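Local coordinates for Orf11 (Staphylococcus phage P68, PDB 6O43), which is a potential phage lysin that probably attacks the peptidoglycan of the staphylococcal cell wall, at residues A[34-39]-A[66-71]; A[62-67]-A[77-82]; A[25-30]-A[45-50]; A[55-60]-A[92-97]. All coordinates share one frame; numbering follows the deposited sequence.

All four contacts join helices and loops of one all-helical region. Contacts 1, 2 and 3 are buried, contact 2 nearest the centre of the chain and contact 3 farthest; contact 4 is partly buried. Contacts 1 and 2 share helix 61-71: contact 1 holds it to helix 34-38 by a salt bridge and a backbone hydrogen bond to one carboxylate oxygen, contact 2 to the loop 77-82 by aromatic and aliphatic packing. Contacts 3 and 4 use helix 44-57 near its two ends, contact 3 edged by an arginine, contact 4 by a lysine stem. Phe-36 joins contacts 1 and 3, and Val-50 joins contact 3 to contacts 2 and 4. Only contact 1 reaches the bound iodinated ligand.

Contact 1: A[34-39]-A[66-71]; sequences GRFNVW and VYEKNE. With I3C (5-amino-2,4,6-triiodobenzene-1,3-dicarboxylic acid), chain B.
Short helix 34-38 meets the last turns of helix 61-71 at Gly-34, Arg-35 and Phe-36, facing Glu-68, with the local axes 8.9 Å apart and inclined at 74°. Glu-68 carries the contact: its OE2 accepts the backbone N-H of Arg-35, whose N lies 2.6 Å away on the anti side of the carboxylate. Glu-68 OE2 also receives Arg-35 NH1 on its syn lone pair at 3.0 Å, close to the guanidinium plane, which completes a salt bridge. One oxygen is thus gripped twice by one residue, and the two flat groups stand 77° apart. The bend at chi2 (62°) brings the carboxylate round to both donors, while Glu-68 CG lies 3.5 Å from Phe-36 CE2. Gly-34 CA lies 3.4 Å from Glu-68 OE2, too close for a beta carbon on that side, and the positive phi also suits a residue without a side chain. Arg-35 CD lies over one face of the Trp-39 indole, 3.5 Å above its plane and toward the rim. On the opposite face, also toward the rim, sits the amino N13 of the triiodinated ligand, a compound used to solve the structure. Arg-35 NH2 binds Leu-77 O and Asn-81 OD1, NH1 also reaches Gly-72 O, and Glu-68 OE1 binds Leu-80 N, tying both helices to the loop after helix 61-71. Trp-39 leans on helix 89-104, and Val-66 and Tyr-67 on helix 177-187.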
loop_
_atom_site.group_PDB
_atom_site.type_symbol
_atom_site.label_atom_id
_atom_site.label_comp_id
_atom_site.label_asym_id
_atom_site.label_seq_id
_atom_site.Cartn_x
_atom_site.Cartn_y
_atom_site.Cartn_z
ATOM N N GLY A 34 -6.190 13.286 -2.981
ATOM C CA GLY A 34 -6.535 12.783 -1.662
ATOM C C GLY A 34 -6.616 13.879 -0.619
ATOM O O GLY A 34 -7.130 14.976 -0.866
ATOM N N ARG A 35 -6.097 13.576 0.571
ATOM C CA ARG A 35 -6.163 14.511 1.684
ATOM C C ARG A 35 -5.108 15.605 1.608
ATOM O O ARG A 35 -5.218 16.597 2.338
ATOM C CB ARG A 35 -6.058 13.746 3.001
ATOM C CG ARG A 35 -7.319 12.941 3.264
ATOM C CD ARG A 35 -7.136 11.826 4.271
ATOM N NE ARG A 35 -8.362 11.036 4.340
ATOM C CZ ARG A 35 -8.684 10.087 3.470
ATOM N NH1 ARG A 35 -7.863 9.792 2.471
ATOM N NH2 ARG A 35 -9.828 9.427 3.596
ATOM N N PHE A 36 -4.097 15.463 0.749
ATOM C CA PHE A 36 -3.258 16.616 0.451
ATOM C C PHE A 36 -4.100 17.747 -0.119
ATOM O O PHE A 36 -3.781 18.924 0.081
ATOM C CB PHE A 36 -2.131 16.235 -0.516
ATOM C CG PHE A 36 -1.291 15.072 -0.052
ATOM C CD1 PHE A 36 -0.489 15.184 1.071
ATOM C CD2 PHE A 36 -1.287 13.878 -0.752
ATOM C CE1 PHE A 36 0.294 14.125 1.496
ATOM C CE2 PHE A 36 -0.503 12.812 -0.333
ATOM C CZ PHE A 36 0.290 12.939 0.796
ATOM N N ASN A 37 -5.202 17.405 -0.792
ATOM C CA ASN A 37 -6.136 18.390 -1.332
ATOM C C ASN A 37 -7.259 18.709 -0.346
ATOM O O ASN A 37 -7.459 19.871 0.021
ATOM C CB ASN A 37 -6.722 17.889 -2.659
ATOM C CG ASN A 37 -7.745 18.849 -3.245
ATOM O OD1 ASN A 37 -7.566 20.068 -3.205
ATOM N ND2 ASN A 37 -8.829 18.303 -3.789
ATOM N N VAL A 38 -7.997 17.685 0.095
ATOM C CA VAL A 38 -9.199 17.934 0.889
ATOM C C VAL A 38 -8.840 18.483 2.265
ATOM O O VAL A 38 -9.501 19.399 2.772
ATOM C CB VAL A 38 -10.051 16.657 0.996
ATOM C CG1 VAL A 38 -11.186 16.871 1.981
ATOM C CG2 VAL A 38 -10.599 16.266 -0.368
ATOM N N TRP A 39 -7.796 17.940 2.893
ATOM C CA TRP A 39 -7.440 18.355 4.248
ATOM C C TRP A 39 -6.478 19.538 4.278
ATOM O O TRP A 39 -6.637 20.440 5.107
ATOM C CB TRP A 39 -6.823 17.186 5.018
ATOM C CG TRP A 39 -7.814 16.192 5.547
ATOM C CD1 TRP A 39 -9.167 16.193 5.363
ATOM C CD2 TRP A 39 -7.519 15.044 6.355
ATOM N NE1 TRP A 39 -9.733 15.111 6.004
ATOM C CE2 TRP A 39 -8.742 14.392 6.621
ATOM C CE3 TRP A 39 -6.338 14.504 6.879
ATOM C CZ2 TRP A 39 -8.816 13.225 7.390
ATOM C CZ3 TRP A 39 -6.414 13.343 7.642
ATOM C CH2 TRP A 39 -7.644 12.720 7.889
ATOM N N VAL A 66 1.974 7.802 -2.781
ATOM C CA VAL A 66 1.430 6.996 -3.871
ATOM C C VAL A 66 0.130 6.318 -3.450
ATOM O O VAL A 66 -0.815 6.214 -4.241
ATOM C CB VAL A 66 2.473 5.971 -4.351
ATOM C CG1 VAL A 66 1.785 4.777 -4.989
ATOM C CG2 VAL A 66 3.433 6.622 -5.335
ATOM N N TYR A 67 0.058 5.846 -2.205
ATOM C CA TYR A 67 -1.176 5.216 -1.741
ATOM C C TYR A 67 -2.279 6.245 -1.524
ATOM O O TYR A 67 -3.445 5.988 -1.847
ATOM C CB TYR A 67 -0.919 4.417 -0.464
ATOM C CG TYR A 67 -0.690 2.948 -0.723
ATOM C CD1 TYR A 67 -0.247 2.507 -1.963
ATOM C CD2 TYR A 67 -0.945 1.998 0.259
ATOM C CE1 TYR A 67 -0.044 1.163 -2.213
ATOM C CE2 TYR A 67 -0.748 0.650 0.018
ATOM C CZ TYR A 67 -0.298 0.236 -1.221
ATOM O OH TYR A 67 -0.098 -1.105 -1.470
ATOM N N GLU A 68 -1.936 7.415 -0.981
ATOM C CA GLU A 68 -2.938 8.460 -0.816
ATOM C C GLU A 68 -3.495 8.896 -2.165
ATOM O O GLU A 68 -4.705 9.109 -2.308
ATOM C CB GLU A 68 -2.346 9.653 -0.063
ATOM C CG GLU A 68 -3.333 10.786 0.189
ATOM C CD GLU A 68 -4.510 10.363 1.056
ATOM O OE1 GLU A 68 -4.407 9.328 1.745
ATOM O OE2 GLU A 68 -5.545 11.064 1.043
ATOM N N LYS A 69 -2.630 9.019 -3.174
ATOM C CA LYS A 69 -3.099 9.401 -4.501
ATOM C C LYS A 69 -4.050 8.357 -5.073
ATOM O O LYS A 69 -5.088 8.700 -5.651
ATOM C CB LYS A 69 -1.907 9.619 -5.435
ATOM C CG LYS A 69 -2.272 10.021 -6.858
ATOM C CD LYS A 69 -2.403 8.816 -7.773
ATOM C CE LYS A 69 -2.831 9.228 -9.178
ATOM N NZ LYS A 69 -2.969 8.049 -10.089
ATOM N N ASN A 70 -3.716 7.075 -4.919
ATOM C CA ASN A 70 -4.527 6.026 -5.527
ATOM C C ASN A 70 -5.755 5.681 -4.693
ATOM O O ASN A 70 -6.754 5.206 -5.242
ATOM C CB ASN A 70 -3.669 4.782 -5.766
ATOM C CG ASN A 70 -2.600 5.012 -6.822
ATOM O OD1 ASN A 70 -2.815 5.743 -7.789
ATOM N ND2 ASN A 70 -1.438 4.393 -6.638
ATOM N N GLU A 71 -5.706 5.905 -3.379
ATOM C CA GLU A 71 -6.892 5.702 -2.552
ATOM C C GLU A 71 -7.871 6.864 -2.678
ATOM O O GLU A 71 -9.085 6.649 -2.798
ATOM C CB GLU A 71 -6.488 5.509 -1.089
ATOM C CG GLU A 71 -5.922 4.133 -0.781
ATOM C CD GLU A 71 -6.936 3.025 -0.998
ATOM O OE1 GLU A 71 -8.139 3.253 -0.741
ATOM O OE2 GLU A 71 -6.528 1.929 -1.436
HETATM I I3 I3C B . -9.200 15.104 10.871
HETATM I I2 I3C B . -8.514 20.027 7.471
HETATM I I1 I3C B . -13.782 19.041 10.317
HETATM O O8 I3C B . -12.306 16.732 12.511
HETATM O O9 I3C B . -12.786 15.426 10.831
HETATM C C10 I3C B . -11.541 20.541 8.420
HETATM N N13 I3C B . -7.868 17.243 8.956
HETATM C C1 I3C B . -11.305 17.284 10.381
HETATM C C6 I3C B . -10.010 16.889 10.084
HETATM C C5 I3C B . -9.220 17.666 9.260
HETATM C C4 I3C B . -9.720 18.839 8.728
HETATM C C3 I3C B . -11.011 19.240 9.020
HETATM C C2 I3C B . -11.807 18.462 9.847
HETATM C C7 I3C B . -12.183 16.429 11.294
HETATM O O11 I3C B . -12.149 20.522 7.317
HETATM O O12 I3C B . -11.364 21.631 9.025
#

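Contact 2: A[62-67]-A[77-82]; sequences TLFAVY and LGWLNH
The ring of Phe-64, on helix 61-71, packs against Leu-80 and Trp-79 of the following loop. Leu-80 CD2 sits over one face of the phenyl ring, 4.1 Å from its centroid, a CH-pi contact. Leu-80 CD2 also lies 3.4 Å from Phe-64 O and 4.1 Å from Tyr-67 CB, so it touches residues one turn apart. Phe-64 CZ touches Trp-79 CG at 3.5 Å, and the phenyl and pyrrole planes are inclined at 45°. With CG anti to the backbone N (chi1 -166°), Phe-64 reaches both loop residues, its broad, flat ring offering a face to Leu-80 and its CZ end to Trp-79. In the second shell Trp-79 is held at both ends, its backbone N by Asp-92 OD2 and its NE1 by Tyr-89 O, while Leu-80 N goes to Glu-68 OE1. A bond from Asn-81 N to Gly-78 O, 3.0 Å long, closes a type II beta turn, with Leu-80 in the third position at positive phi. Val-50, Leu-51 and Val-54 of helix 44-57 also pack on Phe-64. With no hydrogen bond between them, the segments cohere by hydrophobic and van der Waals packing, and the loop's orientation is set by its polar bonds to Asp-92, Tyr-89 and Glu-68.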
loop_
_atom_site.group_PDB
_atom_site.type_symbol
_atom_site.label_atom_id
_atom_site.label_comp_id
_atom_site.label_asym_id
_atom_site.label_seq_id
_atom_site.Cartn_x
_atom_site.Cartn_y
_atom_site.Cartn_z
ATOM N N THR A 62 7.353 8.248 -0.323
ATOM C CA THR A 62 6.879 7.818 -1.634
ATOM C C THR A 62 5.686 6.875 -1.505
ATOM O O THR A 62 4.670 7.044 -2.190
ATOM C CB THR A 62 8.017 7.148 -2.407
ATOM O OG1 THR A 62 9.142 8.038 -2.481
ATOM C CG2 THR A 62 7.563 6.782 -3.811
ATOM N N LEU A 63 5.790 5.873 -0.630
ATOM C CA LEU A 63 4.681 4.939 -0.440
ATOM C C LEU A 63 3.442 5.662 0.070
ATOM O O LEU A 63 2.339 5.484 -0.459
ATOM C CB LEU A 63 5.080 3.822 0.525
ATOM C CG LEU A 63 3.931 2.892 0.938
ATOM C CD1 LEU A 63 3.406 2.122 -0.269
ATOM C CD2 LEU A 63 4.369 1.945 2.049
ATOM N N PHE A 64 3.612 6.492 1.100
ATOM C CA PHE A 64 2.494 7.244 1.661
ATOM C C PHE A 64 1.785 8.053 0.581
ATOM O O PHE A 64 0.561 7.967 0.421
ATOM C CB PHE A 64 3.018 8.150 2.780
ATOM C CG PHE A 64 1.948 8.721 3.668
ATOM C CD1 PHE A 64 1.470 7.991 4.747
ATOM C CD2 PHE A 64 1.449 9.999 3.446
ATOM C CE1 PHE A 64 0.495 8.505 5.575
ATOM C CE2 PHE A 64 0.472 10.527 4.274
ATOM C CZ PHE A 64 -0.007 9.774 5.344
ATOM N N ALA A 65 2.551 8.830 -0.190
ATOM C CA ALA A 65 1.962 9.681 -1.219
ATOM C C ALA A 65 1.297 8.855 -2.314
ATOM O O ALA A 65 0.186 9.169 -2.757
ATOM C CB ALA A 65 3.032 10.595 -1.818
ATOM N N VAL A 66 1.974 7.802 -2.781
ATOM C CA VAL A 66 1.430 6.996 -3.871
ATOM C C VAL A 66 0.130 6.318 -3.450
ATOM O O VAL A 66 -0.815 6.214 -4.241
ATOM C CB VAL A 66 2.473 5.971 -4.351
ATOM C CG1 VAL A 66 1.785 4.777 -4.989
ATOM C CG2 VAL A 66 3.433 6.622 -5.335
ATOM N N TYR A 67 0.058 5.846 -2.205
ATOM C CA TYR A 67 -1.176 5.216 -1.741
ATOM C C TYR A 67 -2.279 6.245 -1.524
ATOM O O TYR A 67 -3.445 5.988 -1.847
ATOM C CB TYR A 67 -0.919 4.417 -0.464
ATOM C CG TYR A 67 -0.690 2.948 -0.723
ATOM C CD1 TYR A 67 -0.247 2.507 -1.963
ATOM C CD2 TYR A 67 -0.945 1.998 0.259
ATOM C CE1 TYR A 67 -0.044 1.163 -2.213
ATOM C CE2 TYR A 67 -0.748 0.650 0.018
ATOM C CZ TYR A 67 -0.298 0.236 -1.221
ATOM O OH TYR A 67 -0.098 -1.105 -1.470
ATOM N N LEU A 77 -12.698 8.414 6.847
ATOM C CA LEU A 77 -11.443 7.682 6.952
ATOM C C LEU A 77 -10.252 8.631 6.894
ATOM O O LEU A 77 -10.280 9.656 6.207
ATOM C CB LEU A 77 -11.321 6.636 5.839
ATOM C CG LEU A 77 -12.462 5.624 5.706
ATOM C CD1 LEU A 77 -12.269 4.774 4.459
ATOM C CD2 LEU A 77 -12.558 4.751 6.949
ATOM N N GLY A 78 -9.200 8.273 7.623
ATOM C CA GLY A 78 -7.981 9.052 7.633
ATOM C C GLY A 78 -7.097 8.741 6.442
ATOM O O GLY A 78 -7.537 8.195 5.427
ATOM N N TRP A 79 -5.819 9.091 6.582
ATOM C CA TRP A 79 -4.866 8.915 5.492
ATOM C C TRP A 79 -4.865 7.478 4.984
ATOM O O TRP A 79 -4.962 6.523 5.761
ATOM C CB TRP A 79 -3.458 9.310 5.953
ATOM C CG TRP A 79 -3.270 10.788 6.200
ATOM C CD1 TRP A 79 -3.314 11.427 7.406
ATOM C CD2 TRP A 79 -2.994 11.801 5.220
ATOM N NE1 TRP A 79 -3.092 12.773 7.237
ATOM C CE2 TRP A 79 -2.895 13.028 5.906
ATOM C CE3 TRP A 79 -2.825 11.790 3.831
ATOM C CZ2 TRP A 79 -2.633 14.232 5.253
ATOM C CZ3 TRP A 79 -2.568 12.983 3.184
ATOM C CH2 TRP A 79 -2.474 14.190 3.896
ATOM N N LEU A 80 -4.753 7.333 3.664
ATOM C CA LEU A 80 -4.675 6.047 2.972
ATOM C C LEU A 80 -5.969 5.249 3.058
ATOM O O LEU A 80 -5.999 4.085 2.639
ATOM C CB LEU A 80 -3.515 5.192 3.499
ATOM C CG LEU A 80 -2.209 5.930 3.841
ATOM C CD1 LEU A 80 -1.124 4.934 4.224
ATOM C CD2 LEU A 80 -1.747 6.828 2.699
ATOM N N ASN A 81 -7.050 5.844 3.566
ATOM C CA ASN A 81 -8.309 5.135 3.791
ATOM C C ASN A 81 -8.118 3.948 4.729
ATOM O O ASN A 81 -8.801 2.927 4.612
ATOM C CB ASN A 81 -8.941 4.683 2.470
ATOM C CG ASN A 81 -9.560 5.834 1.698
ATOM O OD1 ASN A 81 -9.932 6.850 2.278
ATOM N ND2 ASN A 81 -9.676 5.674 0.385
ATOM N N HIS A 82 -7.196 4.091 5.681
ATOM C CA HIS A 82 -6.808 2.970 6.530
ATOM C C HIS A 82 -7.879 2.644 7.566
ATOM O O HIS A 82 -8.257 1.477 7.730
ATOM C CB HIS A 82 -5.477 3.279 7.217
ATOM C CG HIS A 82 -4.745 2.062 7.683
ATOM N ND1 HIS A 82 -3.753 1.462 6.938
ATOM C CD2 HIS A 82 -4.868 1.325 8.813
ATOM C CE1 HIS A 82 -3.290 0.411 7.592
ATOM N NE2 HIS A 82 -3.950 0.306 8.732
#

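Contact 3: A[25-30]-A[45-50]; sequences QLVPKV and SKIRQV
Apolar packing comes first: Val-27 and Val-30 of helix 23-30 face Ile-47 of helix 44-57, with Val-27 and Ile-47 the nearest pair of backbones. Ile-47 CG2 serves both valines, lying 4.2 Å from Val-27 CG2 and 4.3 Å from Val-30 CG2. The first side-chain bond of Ile-47 points to the partner helix, and CG2, anti to the backbone N, is the branch that meets both valines; beta-branched residues suit such a place by putting carbon close to the helix surface with few ways to rotate. Val-27 and Val-30 are three residues apart and so fall on one side of their helix. Between them Pro-28, which lacks an amide hydrogen, kinks the helix; it is an exposed residue whose first side-chain bond points away from the partner helix.

The short segments cross at 121°, within a compact all-helical region: Phe-36 of helix 34-38 touches both Val-30 and Ile-47, and Val-30 also reaches Ala-65 of helix 61-71. Trp-188 covers Leu-26 and Val-30 from another side.

The remaining contact is amphipathic. Arg-48, extended from CG to NE, runs across Val-27 at about a right angle, with Arg-48 CG 3.9 Å from Val-27 CG2. Its chi4 of -76° turns the guanidinium broadside, and Val-27 CG2 lies over the centre of that face, 4.1 Å from Arg-48 CZ. NH1 forms a salt bridge with Asp-24 OD1.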
loop_
_atom_site.group_PDB
_atom_site.type_symbol
_atom_site.label_atom_id
_atom_site.label_comp_id
_atom_site.label_asym_id
_atom_site.label_seq_id
_atom_site.Cartn_x
_atom_site.Cartn_y
_atom_site.Cartn_z
ATOM N N GLN A 25 10.519 16.062 -4.972
ATOM C CA GLN A 25 9.863 15.569 -6.175
ATOM C C GLN A 25 8.413 15.184 -5.909
ATOM O O GLN A 25 7.568 15.306 -6.803
ATOM C CB GLN A 25 10.639 14.378 -6.740
ATOM C CG GLN A 25 12.032 14.745 -7.235
ATOM C CD GLN A 25 12.932 13.537 -7.403
ATOM O OE1 GLN A 25 13.129 12.760 -6.469
ATOM N NE2 GLN A 25 13.483 13.372 -8.600
ATOM N N LEU A 26 8.103 14.747 -4.685
ATOM C CA LEU A 26 6.762 14.247 -4.393
ATOM C C LEU A 26 5.750 15.379 -4.256
ATOM O O LEU A 26 4.617 15.259 -4.733
ATOM C CB LEU A 26 6.783 13.395 -3.118
ATOM C CG LEU A 26 7.416 12.003 -3.218
ATOM C CD1 LEU A 26 7.471 11.332 -1.850
ATOM C CD2 LEU A 26 6.649 11.135 -4.208
ATOM N N VAL A 27 6.138 16.490 -3.621
ATOM C CA VAL A 27 5.154 17.515 -3.259
ATOM C C VAL A 27 4.344 17.987 -4.461
ATOM O O VAL A 27 3.106 17.918 -4.406
ATOM C CB VAL A 27 5.844 18.679 -2.523
ATOM C CG1 VAL A 27 4.835 19.777 -2.229
ATOM C CG2 VAL A 27 6.488 18.180 -1.238
ATOM N N PRO A 28 4.951 18.461 -5.552
ATOM C CA PRO A 28 4.133 18.907 -6.693
ATOM C C PRO A 28 3.294 17.801 -7.309
ATOM O O PRO A 28 2.257 18.091 -7.918
ATOM C CB PRO A 28 5.177 19.444 -7.685
ATOM C CG PRO A 28 6.462 18.778 -7.294
ATOM C CD PRO A 28 6.391 18.639 -5.799
ATOM N N LYS A 29 3.708 16.538 -7.169
ATOM C CA LYS A 29 2.975 15.450 -7.808
ATOM C C LYS A 29 1.667 15.143 -7.092
ATOM O O LYS A 29 0.686 14.761 -7.740
ATOM C CB LYS A 29 3.844 14.190 -7.867
ATOM C CG LYS A 29 5.031 14.284 -8.812
ATOM C CD LYS A 29 4.569 14.459 -10.248
ATOM C CE LYS A 29 5.730 14.351 -11.219
ATOM N NZ LYS A 29 5.343 14.796 -12.586
ATOM N N VAL A 30 1.626 15.307 -5.771
ATOM C CA VAL A 30 0.519 14.807 -4.958
ATOM C C VAL A 30 -0.377 15.907 -4.414
ATOM O O VAL A 30 -1.419 15.591 -3.814
ATOM C CB VAL A 30 1.036 13.939 -3.791
ATOM C CG1 VAL A 30 2.029 12.908 -4.299
ATOM C CG2 VAL A 30 1.667 14.819 -2.716
ATOM N N SER A 45 3.803 23.547 2.471
ATOM C CA SER A 45 4.470 23.417 3.763
ATOM C C SER A 45 3.800 22.352 4.628
ATOM O O SER A 45 4.482 21.605 5.337
ATOM C CB SER A 45 4.512 24.765 4.485
ATOM O OG SER A 45 3.228 25.160 4.929
ATOM N N LYS A 46 2.469 22.258 4.578
ATOM C CA LYS A 46 1.780 21.211 5.330
ATOM C C LYS A 46 2.017 19.838 4.711
ATOM O O LYS A 46 2.153 18.841 5.431
ATOM C CB LYS A 46 0.284 21.520 5.420
ATOM C CG LYS A 46 -0.032 22.731 6.294
ATOM C CD LYS A 46 -1.527 22.941 6.457
ATOM C CE LYS A 46 -1.808 24.010 7.502
ATOM N NZ LYS A 46 -3.262 24.322 7.643
ATOM N N ILE A 47 2.079 19.763 3.380
ATOM C CA ILE A 47 2.399 18.495 2.726
ATOM C C ILE A 47 3.780 18.014 3.158
ATOM O O ILE A 47 3.966 16.847 3.521
ATOM C CB ILE A 47 2.299 18.641 1.197
ATOM C CG1 ILE A 47 0.859 18.947 0.779
ATOM C CG2 ILE A 47 2.806 17.388 0.508
ATOM C CD1 ILE A 47 0.700 19.224 -0.708
ATOM N N ARG A 48 4.767 18.915 3.137
ATOM C CA ARG A 48 6.102 18.566 3.615
ATOM C C ARG A 48 6.080 18.133 5.069
ATOM O O ARG A 48 6.766 17.182 5.452
ATOM C CB ARG A 48 7.051 19.750 3.455
ATOM C CG ARG A 48 7.467 20.006 2.046
ATOM C CD ARG A 48 8.255 21.302 1.934
ATOM N NE ARG A 48 8.363 21.691 0.538
ATOM C CZ ARG A 48 9.191 21.119 -0.326
ATOM N NH1 ARG A 48 9.994 20.141 0.074
ATOM N NH2 ARG A 48 9.212 21.523 -1.586
ATOM N N GLN A 49 5.334 18.856 5.904
ATOM C CA GLN A 49 5.202 18.483 7.305
ATOM C C GLN A 49 4.723 17.041 7.441
ATOM O O GLN A 49 5.263 16.262 8.235
ATOM C CB GLN A 49 4.240 19.448 7.996
ATOM C CG GLN A 49 4.160 19.301 9.498
ATOM C CD GLN A 49 2.979 20.048 10.080
ATOM O OE1 GLN A 49 1.990 20.301 9.390
ATOM N NE2 GLN A 49 3.076 20.412 11.353
ATOM N N VAL A 50 3.718 16.665 6.649
ATOM C CA VAL A 50 3.170 15.313 6.714
ATOM C C VAL A 50 4.200 14.293 6.248
ATOM O O VAL A 50 4.477 13.305 6.938
ATOM C CB VAL A 50 1.877 15.226 5.886
ATOM C CG1 VAL A 50 1.486 13.775 5.667
ATOM C CG2 VAL A 50 0.760 15.998 6.575
#

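Contact 4: A[55-60]-A[92-97]; sequences KEIGVS and DAKFIA
Close apolar contact joins Ile-57, in the last turn of helix 44-57, to Ala-97 and Lys-94 on helix 89-104. Both branches of the isoleucine are used: Ile-57 CG2 lies 3.6 Å from Ala-97 CB, and Ile-57 CD1 bears on that methyl too, at 3.7 Å. Alanine is well suited here, since its single methyl lets a bulky isoleucine come down on the helix backbone, where Ile-57 CD1 lies 3.6 Å from Lys-94 CA. Val-59 CG2 touches Ala-97 O at 3.6 Å and packs on Ala-97 CB at 4.2 Å.

These residues straddle the end of a helix and the turn that leads to helix 61-71. Gly-58 leaves the helical conformation with a phi of 130°, a value suited to a residue without a side chain, and Ser-60 is the N-cap of the next helix, its OG bound to Leu-63 N. Val-54, one turn before Gly-58, carries the packing on to Ala-93 and Ala-97.

Lysine contributes through its aliphatic stem: CB of Lys-94 lies 3.7 Å from Ile-57 CD1, and the extended chain beyond CG carries the amino group away from the contact. On helix 89-104 itself, Arg-98 and Val-101 also touch Ile-57, while Leu-100 meets Val-59.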
loop_
_atom_site.group_PDB
_atom_site.type_symbol
_atom_site.label_atom_id
_atom_site.label_comp_id
_atom_site.label_asym_id
_atom_site.label_seq_id
_atom_site.Cartn_x
_atom_site.Cartn_y
_atom_site.Cartn_z
ATOM N N LYS A 55 7.982 9.854 7.394
ATOM C CA LYS A 55 9.345 9.386 7.165
ATOM C C LYS A 55 10.067 9.124 8.479
ATOM O O LYS A 55 10.739 8.098 8.633
ATOM C CB LYS A 55 10.117 10.405 6.328
ATOM C CG LYS A 55 11.545 9.991 6.017
ATOM C CD LYS A 55 12.281 11.060 5.216
ATOM C CE LYS A 55 13.540 10.490 4.578
ATOM N NZ LYS A 55 13.201 9.300 3.735
ATOM N N GLU A 56 9.950 10.050 9.435
ATOM C CA GLU A 56 10.601 9.871 10.728
ATOM C C GLU A 56 10.112 8.614 11.434
ATOM O O GLU A 56 10.863 8.001 12.200
ATOM C CB GLU A 56 10.359 11.097 11.608
ATOM C CG GLU A 56 11.508 12.079 11.629
ATOM C CD GLU A 56 12.645 11.606 12.508
ATOM O OE1 GLU A 56 12.389 10.797 13.426
ATOM O OE2 GLU A 56 13.794 12.035 12.278
ATOM N N ILE A 57 8.865 8.218 11.188
ATOM C CA ILE A 57 8.296 7.064 11.876
ATOM C C ILE A 57 8.715 5.758 11.212
ATOM O O ILE A 57 8.797 4.719 11.877
ATOM C CB ILE A 57 6.767 7.208 11.941
ATOM C CG1 ILE A 57 6.389 8.295 12.950
ATOM C CG2 ILE A 57 6.113 5.871 12.280
ATOM C CD1 ILE A 57 4.963 8.783 12.822
ATOM N N GLY A 58 8.985 5.774 9.908
ATOM C CA GLY A 58 9.475 4.591 9.231
ATOM C C GLY A 58 8.717 4.232 7.970
ATOM O O GLY A 58 8.931 3.156 7.405
ATOM N N VAL A 59 7.830 5.114 7.517
ATOM C CA VAL A 59 7.078 4.920 6.281
ATOM C C VAL A 59 7.662 5.836 5.217
ATOM O O VAL A 59 7.796 7.045 5.436
ATOM C CB VAL A 59 5.578 5.198 6.476
ATOM C CG1 VAL A 59 4.876 5.286 5.128
ATOM C CG2 VAL A 59 4.951 4.109 7.336
ATOM N N SER A 60 7.997 5.265 4.067
ATOM C CA SER A 60 8.585 6.049 2.995
ATOM C C SER A 60 7.599 7.118 2.533
ATOM O O SER A 60 6.421 6.810 2.302
ATOM C CB SER A 60 8.981 5.147 1.826
ATOM O OG SER A 60 8.158 5.369 0.694
ATOM N N ASP A 92 -3.241 12.265 12.573
ATOM C CA ASP A 92 -3.704 11.125 11.790
ATOM C C ASP A 92 -2.570 10.515 10.975
ATOM O O ASP A 92 -2.456 9.287 10.882
ATOM C CB ASP A 92 -4.857 11.544 10.878
ATOM C CG ASP A 92 -5.602 10.356 10.301
ATOM O OD1 ASP A 92 -6.426 9.763 11.029
ATOM O OD2 ASP A 92 -5.362 10.000 9.129
ATOM N N ALA A 93 -1.724 11.355 10.372
ATOM C CA ALA A 93 -0.603 10.833 9.596
ATOM C C ALA A 93 0.336 10.014 10.469
ATOM O O ALA A 93 0.771 8.925 10.074
ATOM C CB ALA A 93 0.156 11.973 8.915
ATOM N N LYS A 94 0.655 10.516 11.667
ATOM C CA LYS A 94 1.545 9.782 12.563
ATOM C C LYS A 94 0.883 8.510 13.087
ATOM O O LYS A 94 1.543 7.475 13.240
ATOM C CB LYS A 94 1.974 10.676 13.727
ATOM C CG LYS A 94 2.763 11.918 13.331
ATOM C CD LYS A 94 3.193 12.682 14.575
ATOM C CE LYS A 94 3.929 13.966 14.230
ATOM N NZ LYS A 94 4.256 14.746 15.455
ATOM N N PHE A 95 -0.414 8.574 13.387
ATOM C CA PHE A 95 -1.140 7.374 13.799
ATOM C C PHE A 95 -1.053 6.292 12.727
ATOM O O PHE A 95 -0.742 5.131 13.020
ATOM C CB PHE A 95 -2.597 7.736 14.102
ATOM C CG PHE A 95 -3.483 6.551 14.375
ATOM C CD1 PHE A 95 -3.361 5.828 15.551
ATOM C CD2 PHE A 95 -4.458 6.174 13.464
ATOM C CE1 PHE A 95 -4.185 4.736 15.809
ATOM C CE2 PHE A 95 -5.286 5.086 13.716
ATOM C CZ PHE A 95 -5.148 4.366 14.890
ATOM N N ILE A 96 -1.304 6.663 11.470
ATOM C CA ILE A 96 -1.298 5.676 10.395
ATOM C C ILE A 96 0.119 5.219 10.082
ATOM O O ILE A 96 0.334 4.066 9.686
ATOM C CB ILE A 96 -1.995 6.240 9.146
ATOM C CG1 ILE A 96 -3.496 6.380 9.403
ATOM C CG2 ILE A 96 -1.729 5.347 7.946
ATOM C CD1 ILE A 96 -4.139 5.107 9.963
ATOM N N ALA A 97 1.107 6.102 10.241
ATOM C CA ALA A 97 2.490 5.701 10.015
ATOM C C ALA A 97 2.915 4.636 11.014
ATOM O O ALA A 97 3.502 3.616 10.636
ATOM C CB ALA A 97 3.417 6.916 10.091
#